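Local coordinates for probable fatty acyl-CoA transferase Rv3272 (Mycobacterium tuberculosis, PDB 5YX6) that is a family III CoA transferase that binds fatty acyl-CoAs of varying chain length, palmitoyl-CoA with the highest affinity, and probably acts in fatty acid metabolism, at the interface of chains A and B. Residues are numbered along the deposited sequence; one frame, centred on the assembly and turned at random. Chains: chain A/B, Uncharacterized protein Rv3272.

The four contacts are patches of one two-fold interface in the Rv3272 homodimer, so each recurs with the chains exchanged. Distances between them run between C-alpha centres. Contacts 1 and 4 are neighbours, about 9 Å apart, and share A:Val338 of helix 335-338. Contact 3 lies about 23 Å from contact 1 and uses the same Trp335, now from chain B, with helix 215-222 of chain A. Contact 2 lies about 30 Å from contact 3 and 19 Å from contact 4; its strand 201-205 leads into helix 206-213 of contact 4. The centre of contact 3 is about 10 Å from B:Asp175, the probable nucleophile.

Contact 1: the interface of chains A and B. Residues chain A 335, 338; chain B 153-154, 157, 214, 218, 221.
A:Trp335 opens helix 335-338 with helical backbone torsions and turns its N toward B:Thr157, an extended residue of the loop that also holds B:Gly154, whose phi is positive (104°). The bond from that backbone N to B:Thr157 OG1 is weak, and the indole carries most of the contact. Its NE1 donates to the amide oxygen OE1 of B:Gln214 at 2.8 Å. The acceptor lies almost in the ring plane, but seen from the amide the N-H arrives from above the carbonyl plane, with ring and amide turned 66° apart. The other end of the amide is tied down as well: B:Gln214 NE2 donates to B:Ala153 O at 2.9 Å, which fixes which way OE1 points. B:Thr157 covers one indole face, its methyl CG2 3.6 Å from the centre of the six-membered ring. With OG1 beside its own backbone N (chi1 -53°), that hydroxyl can reach B:Gly154 O at 2.8 Å while the methyl stays over the indole. B:Leu218 CD1 packs 3.6 Å from A:Trp335 CD1, and A:Val338 CG2 rests 3.7 Å from B:Gly154 CA. The site seats one subunit's tryptophan in a loop-and-helix pocket of the other, helping to hold the homodimer together.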
loop_
_atom_site.group_PDB
_atom_site.type_symbol
_atom_site.label_atom_id
_atom_site.label_comp_id
_atom_site.label_asym_id
_atom_site.label_seq_id
_atom_site.Cartn_x
_atom_site.Cartn_y
_atom_site.Cartn_z
ATOM N N TRP A 335 5.036 4.499 -17.692
ATOM C CA TRP A 335 4.451 5.661 -17.030
ATOM C C TRP A 335 3.993 6.687 -18.064
ATOM O O TRP A 335 2.881 7.211 -17.976
ATOM C CB TRP A 335 5.457 6.286 -16.039
ATOM C CG TRP A 335 5.785 5.375 -14.882
ATOM C CD1 TRP A 335 4.922 4.537 -14.231
ATOM C CD2 TRP A 335 7.064 5.194 -14.253
ATOM N NE1 TRP A 335 5.582 3.853 -13.234
ATOM C CE2 TRP A 335 6.898 4.235 -13.233
ATOM C CE3 TRP A 335 8.331 5.754 -14.449
ATOM C CZ2 TRP A 335 7.951 3.823 -12.416
ATOM C CZ3 TRP A 335 9.374 5.338 -13.638
ATOM C CH2 TRP A 335 9.177 4.383 -12.636
ATOM N N VAL A 338 0.763 5.379 -19.587
ATOM C CA VAL A 338 -0.360 5.287 -18.659
ATOM C C VAL A 338 -1.204 6.556 -18.635
ATOM O O VAL A 338 -2.421 6.503 -18.792
ATOM C CB VAL A 338 0.118 5.001 -17.227
ATOM C CG1 VAL A 338 -1.020 5.200 -16.229
ATOM C CG2 VAL A 338 0.685 3.592 -17.128
ATOM N N ALA B 153 -1.227 -0.472 -14.936
ATOM C CA ALA B 153 -1.032 0.810 -14.245
ATOM C C ALA B 153 0.403 1.326 -14.340
ATOM O O ALA B 153 0.705 2.411 -13.836
ATOM C CB ALA B 153 -1.437 0.689 -12.780
ATOM N N GLY B 154 1.283 0.551 -14.974
ATOM C CA GLY B 154 2.634 1.008 -15.246
ATOM C C GLY B 154 3.754 0.460 -14.377
ATOM O O GLY B 154 4.883 0.949 -14.448
ATOM N N THR B 157 7.640 -0.398 -15.401
ATOM C CA THR B 157 8.510 0.633 -15.962
ATOM C C THR B 157 9.885 0.691 -15.271
ATOM O O THR B 157 9.999 0.552 -14.053
ATOM C CB THR B 157 7.846 2.024 -15.873
ATOM O OG1 THR B 157 6.535 1.981 -16.456
ATOM C CG2 THR B 157 8.700 3.075 -16.581
ATOM N N GLN B 214 2.548 5.048 -7.419
ATOM C CA GLN B 214 3.563 5.524 -8.357
ATOM C C GLN B 214 3.409 7.013 -8.647
ATOM O O GLN B 214 3.886 7.496 -9.672
ATOM C CB GLN B 214 3.486 4.756 -9.685
ATOM C CG GLN B 214 3.380 3.241 -9.577
ATOM C CD GLN B 214 2.948 2.592 -10.897
ATOM O OE1 GLN B 214 3.778 2.260 -11.756
ATOM N NE2 GLN B 214 1.641 2.404 -11.055
ATOM N N LEU B 218 4.487 9.208 -12.139
ATOM C CA LEU B 218 3.459 9.569 -13.119
ATOM C C LEU B 218 3.401 11.072 -13.321
ATOM O O LEU B 218 3.099 11.563 -14.401
ATOM C CB LEU B 218 2.079 9.081 -12.676
ATOM C CG LEU B 218 1.533 7.717 -13.090
ATOM C CD1 LEU B 218 2.417 7.052 -14.121
ATOM C CD2 LEU B 218 1.311 6.825 -11.874
ATOM N N HIS B 221 5.239 13.169 -16.072
ATOM C CA HIS B 221 4.698 13.172 -17.426
ATOM C C HIS B 221 3.393 13.953 -17.535
ATOM O O HIS B 221 2.909 14.209 -18.638
ATOM C CB HIS B 221 4.504 11.742 -17.924
ATOM C CG HIS B 221 5.755 10.925 -17.880
ATOM N ND1 HIS B 221 6.769 11.073 -18.800
ATOM C CD2 HIS B 221 6.152 9.946 -17.034
ATOM C CE1 HIS B 221 7.744 10.226 -18.516
ATOM N NE2 HIS B 221 7.392 9.529 -17.450
#

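Contact 2: the interface of chains A and B. Residues chain A 368-370, 372; chain B 185, 200-202.
A:Tyr369 pairs with B:Val202 in an antiparallel bridge, and its side chain runs alongside the valine, pointing the same way. Its CB lies 3.6 Å from the carboxylate oxygen OD2 of B:Asp200. Further out, ring atom CD2 packs 3.6 Å from B:Val202 CG2, the methyl that also touches CE2. The rim at CE2 has B:Ala185 O in the ring plane. CZ comes 4.0 Å from the B:Ala185 methyl CB, and the phenol OH ends the run against B:Ala185 CA at 3.3 Å, on helix 173-196. With chi1 at -54°, CG sits beside the backbone N, which sends the ring across to that helix. One face of the ring is covered toward its rim by CZ of A:Phe372, from its own chain. Next to the bridge, A:Ala370 N donates to B:Val201 O at 3.1 Å, approaching in the carbonyl plane; a weaker link runs from the same N to B:Asp200 OD1. That oxygen also accepts from B:Val201 N at 2.8 Å, on its anti side, so the carboxylate is steadied by the backbone that follows it. The site joins strand 368-369 to strand 201-205 of the partner, tying the edges of the two subunits together in the homodimer.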
loop_
_atom_site.group_PDB
_atom_site.type_symbol
_atom_site.label_atom_id
_atom_site.label_comp_id
_atom_site.label_asym_id
_atom_site.label_seq_id
_atom_site.Cartn_x
_atom_site.Cartn_y
_atom_site.Cartn_z
ATOM N N ARG A 368 -12.843 6.961 -3.094
ATOM C CA ARG A 368 -13.914 7.835 -3.583
ATOM C C ARG A 368 -15.233 7.661 -2.805
ATOM O O ARG A 368 -15.526 6.578 -2.309
ATOM C CB ARG A 368 -14.160 7.545 -5.058
ATOM C CG ARG A 368 -12.885 7.269 -5.854
ATOM C CD ARG A 368 -13.131 7.306 -7.368
ATOM N NE ARG A 368 -13.389 8.640 -7.897
ATOM C CZ ARG A 368 -13.705 8.879 -9.167
ATOM N NH1 ARG A 368 -13.809 7.874 -10.028
ATOM N NH2 ARG A 368 -13.916 10.119 -9.582
ATOM N N TYR A 369 -16.026 8.728 -2.714
ATOM C CA TYR A 369 -17.250 8.743 -1.896
ATOM C C TYR A 369 -18.379 9.423 -2.663
ATOM O O TYR A 369 -18.137 10.343 -3.449
ATOM C CB TYR A 369 -17.020 9.460 -0.550
ATOM C CG TYR A 369 -15.848 8.917 0.245
ATOM C CD1 TYR A 369 -14.547 9.314 -0.048
ATOM C CD2 TYR A 369 -16.035 8.002 1.275
ATOM C CE1 TYR A 369 -13.472 8.820 0.657
ATOM C CE2 TYR A 369 -14.954 7.502 1.998
ATOM C CZ TYR A 369 -13.676 7.918 1.676
ATOM O OH TYR A 369 -12.589 7.445 2.368
ATOM N N ALA A 370 -19.614 8.979 -2.456
ATOM C CA ALA A 370 -20.717 9.553 -3.215
ATOM C C ALA A 370 -21.206 10.888 -2.649
ATOM O O ALA A 370 -21.550 11.790 -3.408
ATOM C CB ALA A 370 -21.867 8.566 -3.295
ATOM N N PHE A 372 -19.657 13.283 -0.926
ATOM C CA PHE A 372 -18.719 14.408 -0.913
ATOM C C PHE A 372 -17.527 14.067 -1.798
ATOM O O PHE A 372 -17.279 12.892 -2.090
ATOM C CB PHE A 372 -18.241 14.728 0.516
ATOM C CG PHE A 372 -17.332 13.679 1.098
ATOM C CD1 PHE A 372 -17.852 12.552 1.712
ATOM C CD2 PHE A 372 -15.952 13.818 1.021
ATOM C CE1 PHE A 372 -17.017 11.579 2.229
ATOM C CE2 PHE A 372 -15.112 12.851 1.537
ATOM C CZ PHE A 372 -15.644 11.728 2.140
ATOM N N ALA B 185 -11.231 3.654 3.867
ATOM C CA ALA B 185 -12.436 4.306 3.359
ATOM C C ALA B 185 -13.704 3.850 4.101
ATOM O O ALA B 185 -14.632 4.629 4.300
ATOM C CB ALA B 185 -12.574 4.048 1.882
ATOM N N ASP B 200 -22.828 6.321 3.359
ATOM C CA ASP B 200 -22.299 6.585 2.020
ATOM C C ASP B 200 -22.071 5.353 1.157
ATOM O O ASP B 200 -22.062 4.220 1.645
ATOM C CB ASP B 200 -20.979 7.349 2.146
ATOM C CG ASP B 200 -20.834 8.430 1.101
ATOM O OD1 ASP B 200 -21.498 8.334 0.048
ATOM O OD2 ASP B 200 -20.097 9.403 1.355
ATOM N N VAL B 201 -21.873 5.594 -0.134
ATOM C CA VAL B 201 -21.376 4.566 -1.040
ATOM C C VAL B 201 -19.891 4.847 -1.249
ATOM O O VAL B 201 -19.495 5.961 -1.585
ATOM C CB VAL B 201 -22.131 4.541 -2.391
ATOM C CG1 VAL B 201 -21.578 3.439 -3.292
ATOM C CG2 VAL B 201 -23.633 4.334 -2.165
ATOM N N VAL B 202 -19.074 3.838 -0.993
ATOM C CA VAL B 202 -17.634 3.997 -1.015
ATOM C C VAL B 202 -17.063 3.183 -2.166
ATOM O O VAL B 202 -17.474 2.040 -2.375
ATOM C CB VAL B 202 -17.002 3.550 0.326
ATOM C CG1 VAL B 202 -15.524 3.262 0.159
ATOM C CG2 VAL B 202 -17.223 4.595 1.385
#

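Contact 3: the interface of chains A and B. Residues chain A 216-217; chain B 64, 170-172, 335.
Helix 215-222 of chain A, through A:Asn216 and A:Gln217, meets three pieces of chain B: the loop at B:Thr64, the loop B:Pro170 to B:Gln172, and helix 335-338 at B:Trp335. A:Gln217 does most of the work. Its CB lies over the middle of the six-membered ring of the indole, 3.5 Å from its centre, and CG comes 3.4 Å from B:Trp335 CH2. The two side chains run alongside each other in the same direction. By symmetry, this is the indole face opposite the one that Thr157 of the partner covers, so each tryptophan is sandwiched by residues of the other subunit. A bend at chi2 (67°) turns the A:Gln217 amide away from the indole and toward the loop. There the two glutamine side chains cross at about a right angle, their amide planes 68° apart. The direct link, A:Gln217 NE2 to B:Gln172 OE1, is weak at 3.4 Å. A water forms the firmer bridge, lying 2.8 Å from B:Gln172 N and 3.1 Å from A:Gln217 OE1. That same OE1 is 3.5 Å from B:Phe171 CB, while B:Pro170 O borders the amide carbon. At the margin, A:Asn216 and B:Thr64, both modelled no further than CB, meet distantly, CB of the asparagine 4.0 Å from the threonine O. The bridged loop leads into helix 173-196, which carries the probable nucleophile B:Asp175; the site helps hold the homodimer together and may steady this loop beside the active site.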
loop_
_atom_site.group_PDB
_atom_site.type_symbol
_atom_site.label_atom_id
_atom_site.label_comp_id
_atom_site.label_asym_id
_atom_site.label_seq_id
_atom_site.Cartn_x
_atom_site.Cartn_y
_atom_site.Cartn_z
ATOM N N ASN A 216 1.902 -13.145 1.954
ATOM C CA ASN A 216 1.682 -14.488 1.401
ATOM C C ASN A 216 2.990 -15.210 1.110
ATOM O O ASN A 216 3.153 -16.366 1.486
ATOM C CB ASN A 216 0.843 -14.425 0.139
ATOM N N GLN A 217 3.913 -14.530 0.439
ATOM C CA GLN A 217 5.231 -15.094 0.171
ATOM C C GLN A 217 6.054 -15.306 1.424
ATOM O O GLN A 217 6.796 -16.275 1.516
ATOM C CB GLN A 217 6.003 -14.218 -0.815
ATOM C CG GLN A 217 5.586 -14.435 -2.264
ATOM C CD GLN A 217 4.183 -13.973 -2.547
ATOM O OE1 GLN A 217 3.710 -12.991 -1.967
ATOM N NE2 GLN A 217 3.492 -14.688 -3.436
ATOM N N THR B 64 -2.203 -20.579 1.134
ATOM C CA THR B 64 -1.419 -19.349 1.280
ATOM C C THR B 64 -2.288 -18.101 1.121
ATOM O O THR B 64 -1.866 -16.992 1.456
ATOM C CB THR B 64 -0.261 -19.283 0.265
ATOM N N PRO B 170 6.821 -10.080 -7.867
ATOM C CA PRO B 170 6.339 -11.387 -7.418
ATOM C C PRO B 170 5.623 -11.391 -6.071
ATOM O O PRO B 170 5.510 -12.465 -5.485
ATOM C CB PRO B 170 7.627 -12.207 -7.316
ATOM C CG PRO B 170 8.653 -11.209 -6.934
ATOM C CD PRO B 170 8.245 -9.885 -7.545
ATOM N N PHE B 171 5.158 -10.252 -5.573
ATOM C CA PHE B 171 4.234 -10.287 -4.435
ATOM C C PHE B 171 3.051 -9.379 -4.730
ATOM O O PHE B 171 3.093 -8.554 -5.640
ATOM C CB PHE B 171 4.920 -9.899 -3.118
ATOM C CG PHE B 171 5.576 -8.553 -3.141
ATOM C CD1 PHE B 171 4.863 -7.416 -2.782
ATOM C CD2 PHE B 171 6.905 -8.421 -3.512
ATOM C CE1 PHE B 171 5.461 -6.172 -2.799
ATOM C CE2 PHE B 171 7.516 -7.178 -3.526
ATOM C CZ PHE B 171 6.794 -6.050 -3.169
ATOM N N GLN B 172 1.976 -9.555 -3.981
ATOM C CA GLN B 172 0.714 -8.945 -4.361
ATOM C C GLN B 172 0.570 -7.591 -3.700
ATOM O O GLN B 172 -0.259 -7.417 -2.807
ATOM C CB GLN B 172 -0.464 -9.860 -3.988
ATOM C CG GLN B 172 -0.627 -11.088 -4.884
ATOM C CD GLN B 172 0.539 -12.053 -4.808
ATOM O OE1 GLN B 172 0.755 -12.711 -3.789
ATOM N NE2 GLN B 172 1.301 -12.145 -5.897
ATOM N N TRP B 335 13.207 -13.485 1.348
ATOM C CA TRP B 335 12.092 -13.822 2.243
ATOM C C TRP B 335 12.497 -14.854 3.290
ATOM O O TRP B 335 12.157 -14.712 4.467
ATOM C CB TRP B 335 10.885 -14.342 1.447
ATOM C CG TRP B 335 10.275 -13.321 0.548
ATOM C CD1 TRP B 335 10.119 -11.988 0.806
ATOM C CD2 TRP B 335 9.762 -13.539 -0.767
ATOM N NE1 TRP B 335 9.532 -11.365 -0.267
ATOM C CE2 TRP B 335 9.304 -12.295 -1.248
ATOM C CE3 TRP B 335 9.634 -14.668 -1.583
ATOM C CZ2 TRP B 335 8.729 -12.147 -2.511
ATOM C CZ3 TRP B 335 9.070 -14.520 -2.832
ATOM C CH2 TRP B 335 8.624 -13.267 -3.285
HETATM O O HOH W 1 1.876 -10.513 -1.400
#

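Contact 4: the interface of chains A and B. Residues chain A 338, 341, 343-344, 347, 349; chain B 207, 211.
Helix 206-213 of chain B, through B:Tyr207 and B:Val211, packs against the end of helix 335-338, helix 342-346 and the loop after it in chain A. The B:Tyr207 ring is the centrepiece. CG is anti to the backbone N (chi1 -177°), which carries the ring out into the chain A surface. A:Leu343 comes at it from the opposite direction and sets CD2 over the middle of one face, 3.6 Å from the centroid. The other face is covered, toward the rim, by CG2 of B:Val211, one turn along the same helix. A:Leu349 CD1 lies 4.0 Å from B:Tyr207 CE2, and the amide of A:Asn347, turned 83° from the ring, comes near CD2. The phenol OH slips in at the edge of the A:Phe344 ring, in its plane, and reaches A:Thr341 through water: 2.5 Å from the tyrosine OH to the water, 3.2 Å from the water to A:Thr341 OG1. That threonine hydroxyl is itself placed by donating to A:Val338 O at 2.9 Å and accepting from A:Phe344 N at 3.2 Å. A:Leu349 and B:Val211 meet tip to tip beyond. In the fold, the patch lies between contacts 1 and 2, where the helix following strand 201-205 abuts the turn joining two short helices of the partner.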
loop_
_atom_site.group_PDB
_atom_site.type_symbol
_atom_site.label_atom_id
_atom_site.label_comp_id
_atom_site.label_asym_id
_atom_site.label_seq_id
_atom_site.Cartn_x
_atom_site.Cartn_y
_atom_site.Cartn_z
ATOM N N VAL A 338 0.763 5.379 -19.587
ATOM C CA VAL A 338 -0.360 5.287 -18.659
ATOM C C VAL A 338 -1.204 6.556 -18.635
ATOM O O VAL A 338 -2.421 6.503 -18.792
ATOM C CB VAL A 338 0.118 5.001 -17.227
ATOM C CG1 VAL A 338 -1.020 5.200 -16.229
ATOM C CG2 VAL A 338 0.685 3.592 -17.128
ATOM N N THR A 341 -3.765 6.946 -21.519
ATOM C CA THR A 341 -4.757 5.917 -21.820
ATOM C C THR A 341 -6.156 6.448 -21.544
ATOM O O THR A 341 -6.316 7.354 -20.724
ATOM C CB THR A 341 -4.540 4.641 -20.986
ATOM O OG1 THR A 341 -4.726 4.941 -19.593
ATOM C CG2 THR A 341 -3.141 4.086 -21.212
ATOM N N LEU A 343 -8.541 4.769 -20.122
ATOM C CA LEU A 343 -8.873 4.338 -18.772
ATOM C C LEU A 343 -8.458 5.384 -17.743
ATOM O O LEU A 343 -9.225 5.727 -16.842
ATOM C CB LEU A 343 -8.196 3.003 -18.451
ATOM C CG LEU A 343 -8.282 2.564 -16.986
ATOM C CD1 LEU A 343 -9.734 2.403 -16.577
ATOM C CD2 LEU A 343 -7.506 1.270 -16.749
ATOM N N PHE A 344 -7.234 5.874 -17.883
ATOM C CA PHE A 344 -6.698 6.871 -16.972
ATOM C C PHE A 344 -7.543 8.130 -17.003
ATOM O O PHE A 344 -7.825 8.724 -15.959
ATOM C CB PHE A 344 -5.244 7.196 -17.317
ATOM C CG PHE A 344 -4.579 8.095 -16.327
ATOM C CD1 PHE A 344 -4.675 9.475 -16.443
ATOM C CD2 PHE A 344 -3.857 7.565 -15.274
ATOM C CE1 PHE A 344 -4.071 10.303 -15.527
ATOM C CE2 PHE A 344 -3.249 8.397 -14.351
ATOM C CZ PHE A 344 -3.358 9.764 -14.480
ATOM N N ASN A 347 -11.002 7.745 -15.125
ATOM C CA ASN A 347 -11.058 7.651 -13.667
ATOM C C ASN A 347 -10.822 8.976 -12.951
ATOM O O ASN A 347 -10.825 9.025 -11.719
ATOM C CB ASN A 347 -10.056 6.618 -13.166
ATOM C CG ASN A 347 -10.562 5.209 -13.319
ATOM O OD1 ASN A 347 -11.566 4.977 -13.975
ATOM N ND2 ASN A 347 -9.863 4.257 -12.726
ATOM N N LEU A 349 -8.320 11.088 -12.428
ATOM C CA LEU A 349 -7.287 10.846 -11.442
ATOM C C LEU A 349 -6.434 12.076 -11.119
ATOM O O LEU A 349 -5.590 12.022 -10.233
ATOM C CB LEU A 349 -6.397 9.712 -11.927
ATOM C CG LEU A 349 -6.939 8.314 -11.678
ATOM C CD1 LEU A 349 -6.298 7.309 -12.628
ATOM C CD2 LEU A 349 -6.658 7.940 -10.233
ATOM N N TYR B 207 -6.707 -0.122 -9.637
ATOM C CA TYR B 207 -5.960 0.690 -10.581
ATOM C C TYR B 207 -5.605 2.052 -9.972
ATOM O O TYR B 207 -4.456 2.509 -10.090
ATOM C CB TYR B 207 -6.766 0.864 -11.862
ATOM C CG TYR B 207 -6.084 1.627 -12.977
ATOM C CD1 TYR B 207 -5.153 1.010 -13.821
ATOM C CD2 TYR B 207 -6.391 2.962 -13.205
ATOM C CE1 TYR B 207 -4.544 1.717 -14.857
ATOM C CE2 TYR B 207 -5.789 3.669 -14.231
ATOM C CZ TYR B 207 -4.879 3.041 -15.053
ATOM O OH TYR B 207 -4.313 3.773 -16.055
ATOM N N VAL B 211 -1.950 3.498 -9.308
ATOM C CA VAL B 211 -1.569 4.822 -9.786
ATOM C C VAL B 211 -0.991 5.675 -8.638
ATOM O O VAL B 211 0.073 6.291 -8.786
ATOM C CB VAL B 211 -2.774 5.536 -10.435
ATOM C CG1 VAL B 211 -2.528 7.035 -10.550
ATOM C CG2 VAL B 211 -3.071 4.926 -11.810
HETATM O O HOH W 2 -3.379 2.561 -18.005
#